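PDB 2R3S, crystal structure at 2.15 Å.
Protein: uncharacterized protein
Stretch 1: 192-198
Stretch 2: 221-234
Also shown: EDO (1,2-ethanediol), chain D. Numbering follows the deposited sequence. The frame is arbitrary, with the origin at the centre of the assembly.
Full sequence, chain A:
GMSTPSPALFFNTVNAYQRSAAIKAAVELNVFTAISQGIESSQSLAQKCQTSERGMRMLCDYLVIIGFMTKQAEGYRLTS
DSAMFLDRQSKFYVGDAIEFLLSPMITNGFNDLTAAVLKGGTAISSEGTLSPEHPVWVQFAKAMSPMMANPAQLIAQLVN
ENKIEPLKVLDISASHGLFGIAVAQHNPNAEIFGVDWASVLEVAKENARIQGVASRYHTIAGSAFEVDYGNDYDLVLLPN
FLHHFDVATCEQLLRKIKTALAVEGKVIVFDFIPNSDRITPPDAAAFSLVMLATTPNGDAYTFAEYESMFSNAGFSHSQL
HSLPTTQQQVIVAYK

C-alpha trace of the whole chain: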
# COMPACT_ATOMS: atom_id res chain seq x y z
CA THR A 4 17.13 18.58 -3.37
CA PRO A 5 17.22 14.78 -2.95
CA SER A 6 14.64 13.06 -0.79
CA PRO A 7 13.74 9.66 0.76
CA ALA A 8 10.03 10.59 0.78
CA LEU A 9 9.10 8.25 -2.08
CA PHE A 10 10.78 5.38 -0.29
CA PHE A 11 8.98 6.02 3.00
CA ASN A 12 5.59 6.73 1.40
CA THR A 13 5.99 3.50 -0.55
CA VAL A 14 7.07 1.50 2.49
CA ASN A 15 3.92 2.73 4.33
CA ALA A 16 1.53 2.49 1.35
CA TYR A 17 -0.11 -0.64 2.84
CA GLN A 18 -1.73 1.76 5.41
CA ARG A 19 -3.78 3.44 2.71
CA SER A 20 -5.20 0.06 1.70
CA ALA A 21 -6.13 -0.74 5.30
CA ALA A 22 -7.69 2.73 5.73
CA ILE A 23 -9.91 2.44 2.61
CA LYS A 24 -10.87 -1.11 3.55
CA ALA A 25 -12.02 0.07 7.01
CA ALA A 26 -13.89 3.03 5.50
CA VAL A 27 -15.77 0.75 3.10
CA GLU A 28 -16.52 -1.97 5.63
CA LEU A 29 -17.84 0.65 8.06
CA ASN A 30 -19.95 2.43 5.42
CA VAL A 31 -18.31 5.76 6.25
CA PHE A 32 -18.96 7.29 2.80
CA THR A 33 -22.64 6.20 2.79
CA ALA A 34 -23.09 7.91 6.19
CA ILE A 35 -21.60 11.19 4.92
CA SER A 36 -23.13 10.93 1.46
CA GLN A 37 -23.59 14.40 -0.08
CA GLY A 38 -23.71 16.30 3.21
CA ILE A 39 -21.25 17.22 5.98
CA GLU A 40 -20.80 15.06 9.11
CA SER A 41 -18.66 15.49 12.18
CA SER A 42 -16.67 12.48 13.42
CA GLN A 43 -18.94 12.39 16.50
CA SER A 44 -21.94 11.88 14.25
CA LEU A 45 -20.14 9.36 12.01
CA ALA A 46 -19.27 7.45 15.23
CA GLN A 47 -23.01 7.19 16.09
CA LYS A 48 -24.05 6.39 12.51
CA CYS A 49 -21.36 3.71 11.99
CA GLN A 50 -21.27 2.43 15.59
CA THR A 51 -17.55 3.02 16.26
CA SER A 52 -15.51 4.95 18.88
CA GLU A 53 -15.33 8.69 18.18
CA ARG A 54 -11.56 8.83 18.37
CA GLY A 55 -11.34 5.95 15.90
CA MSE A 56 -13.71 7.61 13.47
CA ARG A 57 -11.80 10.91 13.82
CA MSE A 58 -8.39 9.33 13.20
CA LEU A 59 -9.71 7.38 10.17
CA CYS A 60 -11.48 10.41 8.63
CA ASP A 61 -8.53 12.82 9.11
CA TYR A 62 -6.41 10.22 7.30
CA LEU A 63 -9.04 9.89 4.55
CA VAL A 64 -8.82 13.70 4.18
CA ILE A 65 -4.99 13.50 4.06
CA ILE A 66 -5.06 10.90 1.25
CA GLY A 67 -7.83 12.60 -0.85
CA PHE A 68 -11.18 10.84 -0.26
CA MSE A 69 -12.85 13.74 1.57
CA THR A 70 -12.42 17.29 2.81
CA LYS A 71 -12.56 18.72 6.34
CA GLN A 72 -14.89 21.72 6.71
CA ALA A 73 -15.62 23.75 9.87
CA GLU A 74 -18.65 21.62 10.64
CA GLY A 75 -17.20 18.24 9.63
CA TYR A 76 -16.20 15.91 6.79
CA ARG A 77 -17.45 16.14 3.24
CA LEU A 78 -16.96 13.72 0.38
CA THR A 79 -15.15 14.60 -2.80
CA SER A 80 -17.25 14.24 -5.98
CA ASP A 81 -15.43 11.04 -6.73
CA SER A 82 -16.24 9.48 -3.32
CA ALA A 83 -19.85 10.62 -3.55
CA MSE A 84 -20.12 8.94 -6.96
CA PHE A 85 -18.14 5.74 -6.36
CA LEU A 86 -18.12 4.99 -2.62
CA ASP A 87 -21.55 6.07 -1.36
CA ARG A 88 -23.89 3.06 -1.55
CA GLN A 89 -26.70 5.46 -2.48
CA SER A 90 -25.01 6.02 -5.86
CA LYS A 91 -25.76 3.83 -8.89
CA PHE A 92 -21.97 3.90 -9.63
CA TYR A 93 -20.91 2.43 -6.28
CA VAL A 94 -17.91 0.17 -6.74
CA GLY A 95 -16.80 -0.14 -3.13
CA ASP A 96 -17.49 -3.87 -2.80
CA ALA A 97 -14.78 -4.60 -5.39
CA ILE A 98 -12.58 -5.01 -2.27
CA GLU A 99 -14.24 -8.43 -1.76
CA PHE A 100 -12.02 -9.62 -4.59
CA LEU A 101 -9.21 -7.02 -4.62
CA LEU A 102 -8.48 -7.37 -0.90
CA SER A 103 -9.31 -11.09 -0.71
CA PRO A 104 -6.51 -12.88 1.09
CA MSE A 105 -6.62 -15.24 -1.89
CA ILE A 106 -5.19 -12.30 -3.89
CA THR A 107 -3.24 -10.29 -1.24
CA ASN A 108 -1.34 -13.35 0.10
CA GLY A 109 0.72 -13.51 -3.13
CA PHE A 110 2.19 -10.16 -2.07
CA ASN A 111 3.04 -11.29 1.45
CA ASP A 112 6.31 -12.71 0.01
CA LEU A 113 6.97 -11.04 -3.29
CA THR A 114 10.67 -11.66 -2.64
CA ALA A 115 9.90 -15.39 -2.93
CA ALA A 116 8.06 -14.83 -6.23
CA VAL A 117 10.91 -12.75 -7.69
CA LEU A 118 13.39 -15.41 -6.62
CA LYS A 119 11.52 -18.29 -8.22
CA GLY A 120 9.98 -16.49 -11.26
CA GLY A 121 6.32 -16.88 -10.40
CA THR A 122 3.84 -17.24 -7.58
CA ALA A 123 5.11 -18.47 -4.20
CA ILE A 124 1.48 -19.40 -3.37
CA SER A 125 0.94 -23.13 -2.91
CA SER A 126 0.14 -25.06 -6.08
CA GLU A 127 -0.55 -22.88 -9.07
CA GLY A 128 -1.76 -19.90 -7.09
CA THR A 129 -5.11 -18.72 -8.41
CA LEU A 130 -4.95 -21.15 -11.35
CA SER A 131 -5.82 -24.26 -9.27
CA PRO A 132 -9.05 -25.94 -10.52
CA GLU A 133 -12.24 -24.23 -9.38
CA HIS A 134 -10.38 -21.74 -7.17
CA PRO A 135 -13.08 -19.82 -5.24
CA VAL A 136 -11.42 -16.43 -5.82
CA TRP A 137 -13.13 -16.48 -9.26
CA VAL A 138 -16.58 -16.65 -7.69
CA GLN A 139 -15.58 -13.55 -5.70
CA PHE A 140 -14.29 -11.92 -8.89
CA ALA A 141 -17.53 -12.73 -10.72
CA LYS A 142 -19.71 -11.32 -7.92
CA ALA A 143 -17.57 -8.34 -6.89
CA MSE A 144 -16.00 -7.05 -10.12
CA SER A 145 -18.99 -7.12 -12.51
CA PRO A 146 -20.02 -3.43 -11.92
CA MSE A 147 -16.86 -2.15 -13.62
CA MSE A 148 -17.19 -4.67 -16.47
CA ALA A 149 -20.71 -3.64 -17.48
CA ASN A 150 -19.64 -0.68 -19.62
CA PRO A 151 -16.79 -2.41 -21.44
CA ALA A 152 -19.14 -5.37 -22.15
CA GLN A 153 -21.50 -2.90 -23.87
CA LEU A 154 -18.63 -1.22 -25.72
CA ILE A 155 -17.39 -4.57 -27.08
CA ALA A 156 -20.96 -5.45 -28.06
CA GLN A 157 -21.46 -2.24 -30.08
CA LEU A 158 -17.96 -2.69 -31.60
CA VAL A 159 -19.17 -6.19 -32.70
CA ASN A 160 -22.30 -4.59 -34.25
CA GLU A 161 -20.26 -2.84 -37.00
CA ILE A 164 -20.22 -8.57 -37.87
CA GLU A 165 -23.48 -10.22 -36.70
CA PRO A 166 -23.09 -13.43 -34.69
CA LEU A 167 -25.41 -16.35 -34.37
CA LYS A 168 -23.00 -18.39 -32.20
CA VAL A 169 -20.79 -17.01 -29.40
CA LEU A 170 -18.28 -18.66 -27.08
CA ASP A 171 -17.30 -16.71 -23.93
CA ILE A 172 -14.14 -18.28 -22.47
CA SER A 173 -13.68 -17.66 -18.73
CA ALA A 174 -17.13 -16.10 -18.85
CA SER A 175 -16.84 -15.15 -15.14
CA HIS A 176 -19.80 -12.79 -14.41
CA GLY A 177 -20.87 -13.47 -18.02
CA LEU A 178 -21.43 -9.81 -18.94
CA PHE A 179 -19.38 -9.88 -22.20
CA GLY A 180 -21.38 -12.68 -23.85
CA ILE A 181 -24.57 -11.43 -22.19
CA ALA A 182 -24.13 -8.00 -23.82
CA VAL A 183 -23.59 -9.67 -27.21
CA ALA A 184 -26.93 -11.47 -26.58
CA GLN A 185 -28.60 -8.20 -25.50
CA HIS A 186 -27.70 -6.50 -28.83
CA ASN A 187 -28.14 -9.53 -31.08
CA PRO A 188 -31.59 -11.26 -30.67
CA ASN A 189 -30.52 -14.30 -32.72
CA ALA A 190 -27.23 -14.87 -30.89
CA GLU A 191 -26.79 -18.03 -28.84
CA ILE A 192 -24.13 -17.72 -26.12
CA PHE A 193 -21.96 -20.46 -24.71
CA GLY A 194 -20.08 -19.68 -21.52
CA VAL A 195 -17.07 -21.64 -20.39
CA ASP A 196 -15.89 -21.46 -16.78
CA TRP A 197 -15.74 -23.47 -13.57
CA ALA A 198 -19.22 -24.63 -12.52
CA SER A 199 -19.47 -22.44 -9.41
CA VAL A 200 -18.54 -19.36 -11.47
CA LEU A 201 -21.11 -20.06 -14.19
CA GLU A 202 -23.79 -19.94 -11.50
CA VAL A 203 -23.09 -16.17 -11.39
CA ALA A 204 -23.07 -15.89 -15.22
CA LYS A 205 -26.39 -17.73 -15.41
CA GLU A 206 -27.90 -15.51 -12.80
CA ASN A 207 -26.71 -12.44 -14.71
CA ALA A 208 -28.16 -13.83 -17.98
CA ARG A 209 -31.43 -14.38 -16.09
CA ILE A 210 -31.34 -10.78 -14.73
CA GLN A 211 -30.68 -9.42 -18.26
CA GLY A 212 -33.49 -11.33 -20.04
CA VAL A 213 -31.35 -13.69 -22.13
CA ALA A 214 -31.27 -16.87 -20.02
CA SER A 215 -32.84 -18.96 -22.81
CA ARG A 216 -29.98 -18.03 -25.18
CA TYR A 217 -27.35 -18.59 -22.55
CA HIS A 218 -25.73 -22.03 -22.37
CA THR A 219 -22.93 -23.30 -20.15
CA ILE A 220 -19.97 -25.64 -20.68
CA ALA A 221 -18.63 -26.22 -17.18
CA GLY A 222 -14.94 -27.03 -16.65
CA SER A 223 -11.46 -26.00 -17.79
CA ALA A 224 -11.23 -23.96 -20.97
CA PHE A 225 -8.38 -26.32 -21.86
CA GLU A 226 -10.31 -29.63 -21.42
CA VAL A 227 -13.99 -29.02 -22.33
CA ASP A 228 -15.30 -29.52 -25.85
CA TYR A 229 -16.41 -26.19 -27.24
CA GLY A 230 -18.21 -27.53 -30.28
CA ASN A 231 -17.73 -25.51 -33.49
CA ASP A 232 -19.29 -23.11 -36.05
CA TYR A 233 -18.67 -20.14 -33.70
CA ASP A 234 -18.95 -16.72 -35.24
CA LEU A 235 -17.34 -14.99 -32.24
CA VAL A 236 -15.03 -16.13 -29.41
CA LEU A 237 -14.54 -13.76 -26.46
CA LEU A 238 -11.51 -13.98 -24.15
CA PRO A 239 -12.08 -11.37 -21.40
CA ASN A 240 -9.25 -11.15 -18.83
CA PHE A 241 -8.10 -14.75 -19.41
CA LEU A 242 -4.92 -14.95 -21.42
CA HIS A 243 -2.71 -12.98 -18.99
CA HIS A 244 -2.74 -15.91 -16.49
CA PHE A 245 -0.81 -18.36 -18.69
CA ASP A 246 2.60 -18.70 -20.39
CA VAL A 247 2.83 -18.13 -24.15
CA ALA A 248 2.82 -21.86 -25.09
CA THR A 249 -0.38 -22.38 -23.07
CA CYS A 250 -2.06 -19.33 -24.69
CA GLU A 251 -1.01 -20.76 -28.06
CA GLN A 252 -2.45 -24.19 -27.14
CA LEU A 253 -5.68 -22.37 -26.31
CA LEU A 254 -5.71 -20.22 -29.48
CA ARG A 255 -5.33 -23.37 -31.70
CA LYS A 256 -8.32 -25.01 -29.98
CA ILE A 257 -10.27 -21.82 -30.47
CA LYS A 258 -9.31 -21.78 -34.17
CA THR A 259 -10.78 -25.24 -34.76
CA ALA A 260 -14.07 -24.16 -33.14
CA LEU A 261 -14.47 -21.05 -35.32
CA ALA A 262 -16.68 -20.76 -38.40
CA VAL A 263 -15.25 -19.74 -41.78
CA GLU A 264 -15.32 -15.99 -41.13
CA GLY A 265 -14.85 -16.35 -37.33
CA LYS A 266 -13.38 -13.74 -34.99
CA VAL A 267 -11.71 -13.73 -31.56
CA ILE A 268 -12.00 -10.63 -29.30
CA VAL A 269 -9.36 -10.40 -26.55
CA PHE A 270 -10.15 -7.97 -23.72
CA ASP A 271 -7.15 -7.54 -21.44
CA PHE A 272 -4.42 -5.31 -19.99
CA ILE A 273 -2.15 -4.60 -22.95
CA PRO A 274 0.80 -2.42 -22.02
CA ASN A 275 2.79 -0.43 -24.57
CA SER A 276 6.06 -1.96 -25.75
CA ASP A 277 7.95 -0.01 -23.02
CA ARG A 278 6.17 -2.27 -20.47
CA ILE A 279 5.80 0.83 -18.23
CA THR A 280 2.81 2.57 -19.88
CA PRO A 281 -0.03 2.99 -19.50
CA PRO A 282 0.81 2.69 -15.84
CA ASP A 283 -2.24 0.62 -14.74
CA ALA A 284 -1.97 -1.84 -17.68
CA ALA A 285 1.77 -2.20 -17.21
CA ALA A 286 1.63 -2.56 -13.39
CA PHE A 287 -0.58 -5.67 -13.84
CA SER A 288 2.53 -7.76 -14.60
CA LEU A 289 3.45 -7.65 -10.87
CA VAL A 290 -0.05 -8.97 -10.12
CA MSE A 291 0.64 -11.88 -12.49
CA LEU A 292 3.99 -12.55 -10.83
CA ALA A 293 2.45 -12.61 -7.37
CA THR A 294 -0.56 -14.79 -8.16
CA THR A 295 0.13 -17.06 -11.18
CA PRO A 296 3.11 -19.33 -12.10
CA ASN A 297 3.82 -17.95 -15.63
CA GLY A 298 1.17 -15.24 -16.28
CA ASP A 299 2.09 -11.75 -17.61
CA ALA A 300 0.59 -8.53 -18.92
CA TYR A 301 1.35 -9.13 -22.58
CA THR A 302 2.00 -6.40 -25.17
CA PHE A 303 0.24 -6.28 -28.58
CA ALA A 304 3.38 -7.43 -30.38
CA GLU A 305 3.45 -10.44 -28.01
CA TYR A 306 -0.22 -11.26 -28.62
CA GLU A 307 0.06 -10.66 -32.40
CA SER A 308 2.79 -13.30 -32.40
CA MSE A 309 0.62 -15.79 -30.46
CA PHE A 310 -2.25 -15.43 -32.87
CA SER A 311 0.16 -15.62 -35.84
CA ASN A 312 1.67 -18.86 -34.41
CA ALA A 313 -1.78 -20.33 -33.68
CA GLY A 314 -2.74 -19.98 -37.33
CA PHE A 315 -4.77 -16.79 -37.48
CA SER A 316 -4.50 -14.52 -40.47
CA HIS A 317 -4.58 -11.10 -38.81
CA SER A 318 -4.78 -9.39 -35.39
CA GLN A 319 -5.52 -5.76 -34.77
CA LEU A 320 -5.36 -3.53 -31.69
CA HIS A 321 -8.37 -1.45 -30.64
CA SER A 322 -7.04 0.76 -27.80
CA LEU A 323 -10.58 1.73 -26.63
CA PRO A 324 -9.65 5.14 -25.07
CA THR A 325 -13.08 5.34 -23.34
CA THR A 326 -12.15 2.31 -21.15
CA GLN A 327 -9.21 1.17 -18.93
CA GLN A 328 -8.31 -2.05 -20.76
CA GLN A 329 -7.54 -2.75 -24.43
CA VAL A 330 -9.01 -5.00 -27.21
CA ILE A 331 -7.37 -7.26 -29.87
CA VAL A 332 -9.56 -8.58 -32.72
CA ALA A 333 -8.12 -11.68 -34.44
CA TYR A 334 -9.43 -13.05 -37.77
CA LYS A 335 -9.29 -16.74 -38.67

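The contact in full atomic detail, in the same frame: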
# COMPACT_ATOMS: atom_id res chain seq x y z
N ILE A 192 -25.36 -17.91 -26.88
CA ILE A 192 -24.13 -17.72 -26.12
C ILE A 192 -23.75 -18.97 -25.35
O ILE A 192 -24.57 -19.58 -24.67
CB ILE A 192 -24.25 -16.57 -25.08
CG1 ILE A 192 -24.92 -15.33 -25.69
CG2 ILE A 192 -22.89 -16.24 -24.54
CD1 ILE A 192 -24.26 -14.75 -26.94
N PHE A 193 -22.49 -19.36 -25.47
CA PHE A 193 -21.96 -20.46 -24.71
C PHE A 193 -20.84 -19.95 -23.81
O PHE A 193 -19.82 -19.43 -24.30
CB PHE A 193 -21.47 -21.57 -25.65
CG PHE A 193 -22.57 -22.20 -26.43
CD1 PHE A 193 -23.12 -21.53 -27.51
CD2 PHE A 193 -23.06 -23.43 -26.09
CE1 PHE A 193 -24.15 -22.08 -28.24
CE2 PHE A 193 -24.07 -24.00 -26.81
CZ PHE A 193 -24.63 -23.31 -27.90
N GLY A 194 -21.04 -20.11 -22.51
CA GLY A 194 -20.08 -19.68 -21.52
C GLY A 194 -19.28 -20.81 -20.98
O GLY A 194 -19.84 -21.82 -20.55
N VAL A 195 -17.96 -20.64 -20.94
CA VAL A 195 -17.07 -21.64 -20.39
C VAL A 195 -16.43 -21.10 -19.13
O VAL A 195 -15.75 -20.08 -19.18
CB VAL A 195 -15.93 -22.01 -21.40
CG1 VAL A 195 -14.98 -23.03 -20.80
CG2 VAL A 195 -16.52 -22.53 -22.71
N ASP A 196 -16.64 -21.77 -18.01
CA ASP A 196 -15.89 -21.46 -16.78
C ASP A 196 -16.05 -22.62 -15.81
O ASP A 196 -16.70 -23.61 -16.13
CB ASP A 196 -16.39 -20.15 -16.13
CG ASP A 196 -15.26 -19.35 -15.47
OD1 ASP A 196 -14.46 -19.94 -14.72
OD2 ASP A 196 -15.20 -18.11 -15.68
N TRP A 197 -15.48 -22.50 -14.62
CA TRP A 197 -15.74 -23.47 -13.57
C TRP A 197 -17.22 -23.41 -13.19
O TRP A 197 -17.86 -22.36 -13.26
CB TRP A 197 -14.86 -23.23 -12.36
CG TRP A 197 -13.40 -23.15 -12.68
CD1 TRP A 197 -12.60 -22.04 -12.56
CD2 TRP A 197 -12.56 -24.20 -13.16
NE1 TRP A 197 -11.32 -22.34 -12.94
CE2 TRP A 197 -11.26 -23.65 -13.32
CE3 TRP A 197 -12.76 -25.55 -13.46
CZ2 TRP A 197 -10.17 -24.42 -13.76
CZ3 TRP A 197 -11.69 -26.31 -13.91
CH2 TRP A 197 -10.41 -25.74 -14.07
N ALA A 198 -17.79 -24.55 -12.78
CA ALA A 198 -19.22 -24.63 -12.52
C ALA A 198 -19.73 -23.58 -11.52
O ALA A 198 -20.77 -22.99 -11.74
CB ALA A 198 -19.62 -26.05 -12.06
N ALA A 221 -19.37 -26.30 -18.44
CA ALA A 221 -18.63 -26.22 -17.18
C ALA A 221 -17.32 -26.99 -17.28
O ALA A 221 -17.26 -28.06 -17.89
CB ALA A 221 -19.46 -26.77 -16.05
N GLY A 222 -16.27 -26.43 -16.67
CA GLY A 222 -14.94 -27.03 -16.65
C GLY A 222 -13.83 -26.10 -17.12
O GLY A 222 -14.05 -24.91 -17.32
N SER A 223 -12.65 -26.67 -17.27
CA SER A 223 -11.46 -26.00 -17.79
C SER A 223 -11.57 -25.67 -19.25
O SER A 223 -11.92 -26.52 -20.06
CB SER A 223 -10.24 -26.90 -17.61
OG SER A 223 -9.17 -26.40 -18.37
N ALA A 224 -11.20 -24.43 -19.59
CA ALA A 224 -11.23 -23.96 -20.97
C ALA A 224 -10.30 -24.82 -21.83
O ALA A 224 -10.42 -24.84 -23.04
CB ALA A 224 -10.81 -22.49 -21.03
N PHE A 225 -9.37 -25.50 -21.18
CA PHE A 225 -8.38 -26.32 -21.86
C PHE A 225 -8.85 -27.77 -22.11
O PHE A 225 -8.31 -28.45 -22.99
CB PHE A 225 -7.07 -26.32 -21.07
CG PHE A 225 -6.50 -24.93 -20.86
CD1 PHE A 225 -5.79 -24.30 -21.88
CD2 PHE A 225 -6.74 -24.23 -19.67
CE1 PHE A 225 -5.30 -23.01 -21.71
CE2 PHE A 225 -6.25 -22.94 -19.50
CZ PHE A 225 -5.54 -22.34 -20.51
N GLU A 226 -9.86 -28.22 -21.36
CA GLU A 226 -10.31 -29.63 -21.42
C GLU A 226 -11.69 -29.80 -22.09
O GLU A 226 -11.87 -30.70 -22.89
CB GLU A 226 -10.25 -30.27 -20.02
CG GLU A 226 -8.83 -30.31 -19.38
N VAL A 227 -12.63 -28.90 -21.81
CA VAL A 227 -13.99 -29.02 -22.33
C VAL A 227 -14.01 -29.01 -23.84
O VAL A 227 -13.08 -28.49 -24.46
CB VAL A 227 -14.95 -27.89 -21.78
CG1 VAL A 227 -15.01 -27.93 -20.25
CG2 VAL A 227 -14.53 -26.51 -22.29
N ASP A 228 -15.05 -29.60 -24.42
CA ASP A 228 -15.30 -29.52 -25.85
C ASP A 228 -16.17 -28.32 -26.09
O ASP A 228 -17.26 -28.23 -25.53
CB ASP A 228 -15.99 -30.80 -26.36
CG ASP A 228 -15.19 -32.05 -26.07
OD1 ASP A 228 -13.94 -31.99 -26.16
OD2 ASP A 228 -15.79 -33.10 -25.74
N TYR A 229 -15.71 -27.43 -26.96
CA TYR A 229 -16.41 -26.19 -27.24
C TYR A 229 -17.53 -26.41 -28.22
O TYR A 229 -18.50 -25.64 -28.24
CB TYR A 229 -15.45 -25.16 -27.85
CG TYR A 229 -14.26 -24.69 -26.99
CD1 TYR A 229 -14.25 -24.83 -25.61
CD2 TYR A 229 -13.19 -24.05 -27.58
CE1 TYR A 229 -13.19 -24.39 -24.85
CE2 TYR A 229 -12.13 -23.60 -26.82
CZ TYR A 229 -12.13 -23.77 -25.47
OH TYR A 229 -11.07 -23.33 -24.72
N GLY A 230 -17.38 -27.42 -29.08
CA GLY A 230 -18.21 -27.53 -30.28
C GLY A 230 -17.53 -26.72 -31.36
O GLY A 230 -16.32 -26.47 -31.27
N ASN A 231 -18.29 -26.30 -32.38
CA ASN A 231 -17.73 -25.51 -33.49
C ASN A 231 -18.79 -24.69 -34.19
O ASN A 231 -19.89 -24.60 -33.69
CB ASN A 231 -16.96 -26.42 -34.47
CG ASN A 231 -17.67 -27.72 -34.72
OD1 ASN A 231 -18.85 -27.73 -35.07
ND2 ASN A 231 -16.96 -28.83 -34.52
N ASP A 232 -18.44 -24.06 -35.31
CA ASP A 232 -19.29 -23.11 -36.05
C ASP A 232 -19.52 -21.79 -35.28
O ASP A 232 -20.54 -21.13 -35.48
CB ASP A 232 -20.61 -23.76 -36.50
N TYR A 233 -18.56 -21.39 -34.45
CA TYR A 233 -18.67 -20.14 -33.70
C TYR A 233 -18.30 -18.95 -34.53
O TYR A 233 -17.21 -18.88 -35.10
CB TYR A 233 -17.80 -20.16 -32.45
CG TYR A 233 -18.32 -21.05 -31.35
CD1 TYR A 233 -19.28 -20.59 -30.47
CD2 TYR A 233 -17.85 -22.36 -31.20
CE1 TYR A 233 -19.76 -21.41 -29.44
CE2 TYR A 233 -18.32 -23.16 -30.18
CZ TYR A 233 -19.29 -22.68 -29.31
OH TYR A 233 -19.78 -23.47 -28.29
N ASP A 234 -19.21 -17.99 -34.58
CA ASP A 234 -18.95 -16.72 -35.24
C ASP A 234 -18.04 -15.78 -34.45
O ASP A 234 -17.38 -14.91 -35.04
CB ASP A 234 -20.28 -16.06 -35.53
CG ASP A 234 -21.16 -16.93 -36.40
OD1 ASP A 234 -20.66 -17.38 -37.46
OD2 ASP A 234 -22.33 -17.19 -36.01
C1 EDO D . -11.02 -21.86 -16.67
O1 EDO D . -10.18 -22.86 -17.27
C2 EDO D . -12.45 -22.37 -16.59
O2 EDO D . -13.08 -22.47 -17.89

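How are the two backbones tied together? Stretch 1 meets the start of stretch 2 around Asp196, and a single hydrogen bond joins them, from Gly222 N to Asp196 O (2.9 Å, with an angle of 154° at the hydrogen). The same carbonyl also receives a CA-H...O contact, Ala221 CA lying 3.4 Å from Asp196 O, so one oxygen sits against two successive residues of the other stretch. Just beyond, the backbones run close, with Trp197 CA and Gly222 CA 4.8 Å apart.

What fills the hollow formed by the bend of stretch 2? Val195 does, burying more surface against the other stretch than any other residue of stretch 1. Val195 CG1 lies 3.8 Å from Val227 CG2 and 3.9 Å from Ala224 CA, while Val195 CG2 reaches Tyr229 CD1 at 4.3 Å. The branched side chain fills a mainly apolar hollow lined by Ala224, Val227 and Tyr229. The pocket wall is braced from within: Glu226 N and Val227 N both bond to Ser223 O, each at 3.0 Å, and Tyr229 OH makes a very short bond to Ala224 O, 2.4 Å.

Why does the loop lie so close to Trp197? The CA-to-CB bond of Trp197 points away from stretch 2, but the large indole returns to it, bringing CZ3 to 3.5 Å from Ser223 N and CH2 to 3.7 Å from Ser223 CB. Gly222 O lies over one face of the ring. Gly222 itself has backbone angles that call for glycine, and a CB there would come within 2.8 Å of Val227 CG1. A 1,2-ethanediol, probably from the crystallisation liquor, occupies space beside this junction: its O2 donates to Gly222 O (2.7 Å), its O1 accepts from Ala224 N (3.0 Å), and its C2 lies over a face of the indole.

How do the aromatic side chains meet at the other end? Phe193 and Tyr233 both point toward the opposing stretch and pack as an offset edge-to-face pair, the edge of Tyr233 directed at the face of Phe193, with planes at 88° and centroids 5.8 Å apart. Phe193 CD1 and Tyr233 CE1 are 3.9 Å apart, and Tyr233 OH lies over the phenylalanine face, 3.6 Å from Phe193 CG. Tyr233 OH donates to Tyr229 O at 2.5 Å, linking this aromatic contact to the loop that also receives Val195.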